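Local coordinates for substrate-binding protein (Synechococcus sp., PDB 6WPN) that probably binds an oligosaccharide or other sugar in the periplasm for uptake by the cell, as an extracellular solute-binding protein of a marine cyanobacterium, at residues Asn326-Ala331 with Leu341-Ala346; Arg160-Arg163 with Glu167-Ala170. One frame throughout, in Å; residues are numbered along the deposited sequence.

In the fold
Both contacts bring together parts of the chain close in sequence, but at different depths. Contact 1 is buried: helices 324-334 and 341-352, joined through the short strand 337-338, meet through alanines, and their polar groups are served by surrounding residues. Contact 2 is partly buried and nearer the surface, where the loop before helix 168-179 turns back on the start of that helix; a proline ring meets the base of a glutamate and, more loosely, a methyl of a valine. Neither contact has a hydrogen bond between its segments. The centres of contact 1 and contact 2 are about 34 Å apart, and the nearest atoms of contact 1 and contact 2 about 19 Å. They share no helix or strand.

Contact 1: Asn326-Ala331 with Leu341-Ala346; sequences NQARFA and LEALSA
The flat peptide unit joining Gln-327 to Ala-328 carries the methyl of Ala-343 on one of its faces: CB of Ala-343 lies 3.4 Å from N of Ala-328 and almost straight above it, well off the peptide plane. The same methyl touches the CB of Ala-328 at 3.7 Å and, from the other end of the peptide, the CB of Gln-327 at 3.9 Å. Beyond CB, the second flat group, the amide of Gln-327, is held at both ends. Its OE1 accepts a hydrogen bond from Ser-339 N and its NE2 donates to Thr-322 O, two bonds that together fix which way round the amide sits. A chi1 of -81° turns CG of Gln-327 to the side opposite its own carbonyl carbon, and the chain is carried away from the methyl.

This is close helix-helix packing through small residues, between helices 324-334 and 341-352, in a helical layer of the two-lobed α/β fold expected of periplasmic solute-binding proteins. Because Ala-328 and Ala-343 point at each other with nothing larger than a methyl, the two backbones come to 4.5 Å between the CA atoms of Ala-328 and Ala-343. Pro-338, in the short strand linking the helices, packs against Gln-327 and Ala-343 together. At the start of the second helix, Ser-340 OG is hydrogen-bonded to Ala-343 N.

Contact 2: Arg160-Arg163 with Glu167-Ala170; sequences RAPR and EVPA
Glu-167 meets Pro-162 at the very base of its side chain, where its CB lies 3.6 Å from CB of the proline ring. With chi1 at -68° CG swings beside the backbone N, and the chain leaves the proline, running out extended across the line of the loop, away from the helix. CG and CD therefore draw back from the ring, and beyond CB the side chain comes near the loop again only through OE1. At the tip the two oxygens are not equivalent with respect to the loop. OE1 turns back to it and stands 3.8 Å from Pro-162 CB; it also faces the backbone N of Arg-163, whose N-H points roughly its way. The separation of 3.9 Å between OE1 and that N is too long for a hydrogen bond, so any attraction between them is probably a weak electrostatic one. OE2 lies farther from the loop.

The rest of the proline ring leans against the helix start. Its CG is 4.0 Å from the carbonyl O of Glu-167 and reaches CG2 of Val-168 at 4.5 Å, a looser apolar contact. Val-168 is the buried member, packed also on Leu-184, Leu-288 and Phe-227 of helix 219-233. On the loop side, Arg-163 directs its CB away from the helix; its backbone is hydrogen-bonded to Thr-289 and its side chain rests on Pro-286, so the chain just after the proline is tied to a neighbouring loop. One side of the Pro-162 ring thus rests on both the base of the exposed Glu-167 and the buried Val-168. Residues 160-162 form an extended, proline-containing piece of loop that leads, after a short turn, into helix 168-179, a loop-to-helix entry within the bacterial extracellular solute-binding protein fold.

Contact 1: Asn326-Ala331 with Leu341-Ala346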
ATOM      1  N   ASN A 326     -20.731   4.963   5.695  1.00 57.01           N
ATOM      2  CA  ASN A 326     -20.130   4.671   4.398  1.00 59.52           C
ATOM      3  C   ASN A 326     -18.821   3.903   4.544  1.00 53.26           C
ATOM      4  O   ASN A 326     -18.534   3.003   3.745  1.00 54.71           O
ATOM      5  CB  ASN A 326     -19.919   5.965   3.608  1.00 57.36           C
ATOM      6  CG  ASN A 326     -21.231   6.638   3.222  1.00 61.10           C
ATOM      7  OD1 ASN A 326     -22.206   5.969   2.876  1.00 67.13           O
ATOM      8  ND2 ASN A 326     -21.253   7.967   3.259  1.00 48.57           N
ATOM      9  N   GLN A 327     -18.012   4.236   5.552  1.00 48.62           N
ATOM     10  CA  GLN A 327     -16.754   3.520   5.732  1.00 50.48           C
ATOM     11  C   GLN A 327     -16.990   2.080   6.164  1.00 54.58           C
ATOM     12  O   GLN A 327     -16.297   1.167   5.701  1.00 46.21           O
ATOM     13  CB  GLN A 327     -15.869   4.250   6.742  1.00 52.01           C
ATOM     14  CG  GLN A 327     -15.107   5.420   6.145  1.00 55.28           C
ATOM     15  CD  GLN A 327     -13.797   5.685   6.854  1.00 65.35           C
ATOM     16  OE1 GLN A 327     -12.903   4.841   6.855  1.00 65.91           O
ATOM     17  NE2 GLN A 327     -13.674   6.862   7.464  1.00 69.25           N
ATOM     18  N   ALA A 328     -17.974   1.852   7.037  1.00 55.97           N
ATOM     19  CA  ALA A 328     -18.307   0.487   7.429  1.00 58.67           C
ATOM     20  C   ALA A 328     -18.767  -0.323   6.225  1.00 54.19           C
ATOM     21  O   ALA A 328     -18.325  -1.459   6.019  1.00 55.62           O
ATOM     22  CB  ALA A 328     -19.378   0.496   8.521  1.00 52.88           C
ATOM     23  N   ARG A 329     -19.646   0.261   5.408  1.00 53.31           N
ATOM     24  CA  ARG A 329     -20.140  -0.428   4.223  1.00 56.68           C
ATOM     25  C   ARG A 329     -19.013  -0.724   3.242  1.00 55.53           C
ATOM     26  O   ARG A 329     -18.967  -1.806   2.646  1.00 54.23           O
ATOM     27  CB  ARG A 329     -21.228   0.409   3.556  1.00 69.42           C
ATOM     28  CG  ARG A 329     -21.854  -0.240   2.339  1.00 86.64           C
ATOM     29  CD  ARG A 329     -23.020   0.580   1.820  1.00100.99           C
ATOM     30  NE  ARG A 329     -23.491   0.076   0.535  1.00115.31           N
ATOM     31  CZ  ARG A 329     -24.301   0.744  -0.280  1.00120.98           C
ATOM     32  NH1 ARG A 329     -24.671   0.206  -1.434  1.00124.01           N
ATOM     33  NH2 ARG A 329     -24.737   1.952   0.058  1.00120.07           N
ATOM     34  N   PHE A 330     -18.093   0.227   3.056  1.00 45.29           N
ATOM     35  CA  PHE A 330     -16.962  -0.031   2.172  1.00 45.88           C
ATOM     36  C   PHE A 330     -16.019  -1.064   2.770  1.00 45.84           C
ATOM     37  O   PHE A 330     -15.439  -1.866   2.033  1.00 47.52           O
ATOM     38  CB  PHE A 330     -16.213   1.270   1.854  1.00 49.02           C
ATOM     39  CG  PHE A 330     -15.131   1.107   0.815  1.00 51.65           C
ATOM     40  CD1 PHE A 330     -15.452   1.048  -0.534  1.00 45.54           C
ATOM     41  CD2 PHE A 330     -13.793   1.039   1.182  1.00 55.65           C
ATOM     42  CE1 PHE A 330     -14.466   0.900  -1.498  1.00 46.36           C
ATOM     43  CE2 PHE A 330     -12.799   0.897   0.222  1.00 51.31           C
ATOM     44  CZ  PHE A 330     -13.139   0.823  -1.122  1.00 49.98           C
ATOM     45  N   ALA A 331     -15.861  -1.073   4.096  1.00 43.54           N
ATOM     46  CA  ALA A 331     -15.018  -2.087   4.724  1.00 44.79           C
ATOM     47  C   ALA A 331     -15.568  -3.487   4.483  1.00 48.88           C
ATOM     48  O   ALA A 331     -14.802  -4.433   4.275  1.00 44.66           O
ATOM     49  CB  ALA A 331     -14.888  -1.816   6.221  1.00 36.83           C
ATOM     50  N   LEU A 341     -13.521   5.447  13.608  1.00 52.91           N
ATOM     51  CA  LEU A 341     -13.598   4.691  14.856  1.00 57.18           C
ATOM     52  C   LEU A 341     -14.903   3.911  14.947  1.00 60.25           C
ATOM     53  O   LEU A 341     -14.909   2.736  15.339  1.00 51.80           O
ATOM     54  CB  LEU A 341     -13.447   5.631  16.052  1.00 65.96           C
ATOM     55  CG  LEU A 341     -12.059   6.262  16.187  1.00 63.59           C
ATOM     56  CD1 LEU A 341     -12.021   7.258  17.328  1.00 49.20           C
ATOM     57  CD2 LEU A 341     -10.993   5.182  16.356  1.00 67.33           C
ATOM     58  N   GLU A 342     -16.020   4.552  14.591  1.00 64.26           N
ATOM     59  CA  GLU A 342     -17.314   3.881  14.619  1.00 67.06           C
ATOM     60  C   GLU A 342     -17.319   2.674  13.691  1.00 64.24           C
ATOM     61  O   GLU A 342     -17.747   1.580  14.073  1.00 68.87           O
ATOM     62  CB  GLU A 342     -18.410   4.860  14.197  1.00 83.31           C
ATOM     63  CG  GLU A 342     -18.654   6.000  15.161  1.00105.89           C
ATOM     64  CD  GLU A 342     -19.692   6.978  14.668  1.00126.35           C
ATOM     65  OE1 GLU A 342     -20.101   6.888  13.491  1.00132.52           O
ATOM     66  OE2 GLU A 342     -20.103   7.838  15.474  1.00134.11           O
ATOM     67  N   ALA A 343     -16.841   2.859  12.459  1.00 59.07           N
ATOM     68  CA  ALA A 343     -16.827   1.773  11.486  1.00 57.36           C
ATOM     69  C   ALA A 343     -15.803   0.703  11.848  1.00 59.38           C
ATOM     70  O   ALA A 343     -16.066  -0.496  11.687  1.00 58.25           O
ATOM     71  CB  ALA A 343     -16.553   2.330  10.091  1.00 56.54           C
ATOM     72  N   LEU A 344     -14.630   1.114  12.334  1.00 51.56           N
ATOM     73  CA  LEU A 344     -13.598   0.149  12.703  1.00 45.30           C
ATOM     74  C   LEU A 344     -14.070  -0.759  13.828  1.00 49.52           C
ATOM     75  O   LEU A 344     -13.880  -1.980  13.776  1.00 50.92           O
ATOM     76  CB  LEU A 344     -12.316   0.878  13.109  1.00 42.21           C
ATOM     77  CG  LEU A 344     -11.157   0.012  13.602  1.00 46.15           C
ATOM     78  CD1 LEU A 344     -10.706  -0.961  12.520  1.00 41.77           C
ATOM     79  CD2 LEU A 344      -9.997   0.877  14.075  1.00 49.56           C
ATOM     80  N   SER A 345     -14.670  -0.176  14.867  1.00 47.87           N
ATOM     81  CA  SER A 345     -15.215  -0.984  15.951  1.00 45.74           C
ATOM     82  C   SER A 345     -16.370  -1.851  15.467  1.00 43.10           C
ATOM     83  O   SER A 345     -16.506  -3.004  15.885  1.00 44.54           O
ATOM     84  CB  SER A 345     -15.661  -0.090  17.106  1.00 49.77           C
ATOM     85  OG  SER A 345     -16.079  -0.875  18.208  1.00 56.72           O
ATOM     86  N   ALA A 346     -17.224  -1.307  14.596  1.00 45.41           N
ATOM     87  CA  ALA A 346     -18.330  -2.096  14.065  1.00 44.46           C
ATOM     88  C   ALA A 346     -17.821  -3.265  13.230  1.00 48.90           C
ATOM     89  O   ALA A 346     -18.374  -4.370  13.299  1.00 50.86           O
ATOM     90  CB  ALA A 346     -19.271  -1.216  13.244  1.00 43.23           C
TER

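Contact 2: Arg160-Arg163 with Glu167-Ala170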
ATOM      1  N   ARG A 160       5.573 -24.213   8.386  1.00 55.93           N
ATOM      2  CA  ARG A 160       5.007 -22.871   8.365  1.00 49.06           C
ATOM      3  C   ARG A 160       5.960 -21.929   7.647  1.00 53.37           C
ATOM      4  O   ARG A 160       7.131 -22.245   7.426  1.00 60.93           O
ATOM      5  CB  ARG A 160       4.712 -22.348   9.774  1.00 54.20           C
ATOM      6  CG  ARG A 160       5.922 -22.268  10.677  1.00 76.11           C
ATOM      7  CD  ARG A 160       5.504 -21.886  12.082  1.00 93.80           C
ATOM      8  NE  ARG A 160       6.509 -22.252  13.073  1.00104.53           N
ATOM      9  CZ  ARG A 160       6.288 -22.284  14.382  1.00107.67           C
ATOM     10  NH1 ARG A 160       5.081 -21.974  14.852  1.00109.12           N
ATOM     11  NH2 ARG A 160       7.255 -22.623  15.214  1.00108.99           N
ATOM     12  N   ALA A 161       5.430 -20.761   7.283  1.00 48.94           N
ATOM     13  CA  ALA A 161       6.167 -19.716   6.593  1.00 50.50           C
ATOM     14  C   ALA A 161       6.851 -18.791   7.595  1.00 49.09           C
ATOM     15  O   ALA A 161       6.351 -18.586   8.704  1.00 48.50           O
ATOM     16  CB  ALA A 161       5.230 -18.904   5.702  1.00 42.08           C
ATOM     17  N   PRO A 162       7.990 -18.215   7.226  1.00 48.99           N
ATOM     18  CA  PRO A 162       8.677 -17.299   8.139  1.00 47.29           C
ATOM     19  C   PRO A 162       7.876 -16.021   8.328  1.00 44.24           C
ATOM     20  O   PRO A 162       7.026 -15.657   7.514  1.00 43.36           O
ATOM     21  CB  PRO A 162      10.006 -17.022   7.428  1.00 59.22           C
ATOM     22  CG  PRO A 162       9.681 -17.197   5.973  1.00 48.84           C
ATOM     23  CD  PRO A 162       8.678 -18.318   5.925  1.00 42.90           C
ATOM     24  N   ARG A 163       8.157 -15.337   9.430  1.00 45.12           N
ATOM     25  CA  ARG A 163       7.492 -14.083   9.728  1.00 46.53           C
ATOM     26  C   ARG A 163       8.449 -12.911   9.826  1.00 46.81           C
ATOM     27  O   ARG A 163       7.992 -11.766   9.885  1.00 46.70           O
ATOM     28  CB  ARG A 163       6.682 -14.196  11.028  1.00 57.41           C
ATOM     29  CG  ARG A 163       5.504 -15.140  10.914  1.00 59.42           C
ATOM     30  CD  ARG A 163       5.152 -15.717  12.261  1.00 82.06           C
ATOM     31  NE  ARG A 163       4.408 -14.767  13.083  1.00 97.78           N
ATOM     32  CZ  ARG A 163       3.880 -15.070  14.264  1.00106.98           C
ATOM     33  NH1 ARG A 163       4.019 -16.296  14.753  1.00105.72           N
ATOM     34  NH2 ARG A 163       3.215 -14.147  14.954  1.00113.55           N
ATOM     35  N   GLU A 167      14.668 -14.789   8.254  1.00 51.74           N
ATOM     36  CA  GLU A 167      14.326 -16.187   8.054  1.00 52.79           C
ATOM     37  C   GLU A 167      13.919 -16.489   6.618  1.00 44.77           C
ATOM     38  O   GLU A 167      13.688 -17.655   6.283  1.00 49.82           O
ATOM     39  CB  GLU A 167      13.212 -16.594   9.022  1.00 41.96           C
ATOM     40  CG  GLU A 167      13.666 -16.619  10.470  1.00 49.12           C
ATOM     41  CD  GLU A 167      12.517 -16.724  11.450  1.00 54.74           C
ATOM     42  OE1 GLU A 167      11.357 -16.801  10.994  1.00 57.30           O
ATOM     43  OE2 GLU A 167      12.774 -16.740  12.675  1.00 59.69           O
ATOM     44  N   VAL A 168      13.827 -15.469   5.768  1.00 34.46           N
ATOM     45  CA  VAL A 168      13.406 -15.627   4.376  1.00 31.75           C
ATOM     46  C   VAL A 168      14.418 -16.422   3.552  1.00 38.11           C
ATOM     47  O   VAL A 168      13.998 -17.309   2.792  1.00 43.88           O
ATOM     48  CB  VAL A 168      13.126 -14.265   3.720  1.00 33.09           C
ATOM     49  CG1 VAL A 168      13.000 -14.423   2.214  1.00 39.64           C
ATOM     50  CG2 VAL A 168      11.850 -13.663   4.274  1.00 35.26           C
ATOM     51  N   PRO A 169      15.732 -16.161   3.634  1.00 45.03           N
ATOM     52  CA  PRO A 169      16.661 -16.941   2.791  1.00 45.95           C
ATOM     53  C   PRO A 169      16.586 -18.441   3.023  1.00 47.46           C
ATOM     54  O   PRO A 169      16.420 -19.198   2.060  1.00 49.91           O
ATOM     55  CB  PRO A 169      18.034 -16.362   3.163  1.00 48.02           C
ATOM     56  CG  PRO A 169      17.744 -14.974   3.577  1.00 47.20           C
ATOM     57  CD  PRO A 169      16.443 -15.070   4.330  1.00 52.87           C
ATOM     58  N   ALA A 170      16.695 -18.894   4.275  1.00 42.82           N
ATOM     59  CA  ALA A 170      16.626 -20.328   4.550  1.00 43.43           C
ATOM     60  C   ALA A 170      15.307 -20.923   4.066  1.00 43.42           C
ATOM     61  O   ALA A 170      15.283 -22.029   3.515  1.00 39.42           O
ATOM     62  CB  ALA A 170      16.813 -20.585   6.045  1.00 49.33           C
TER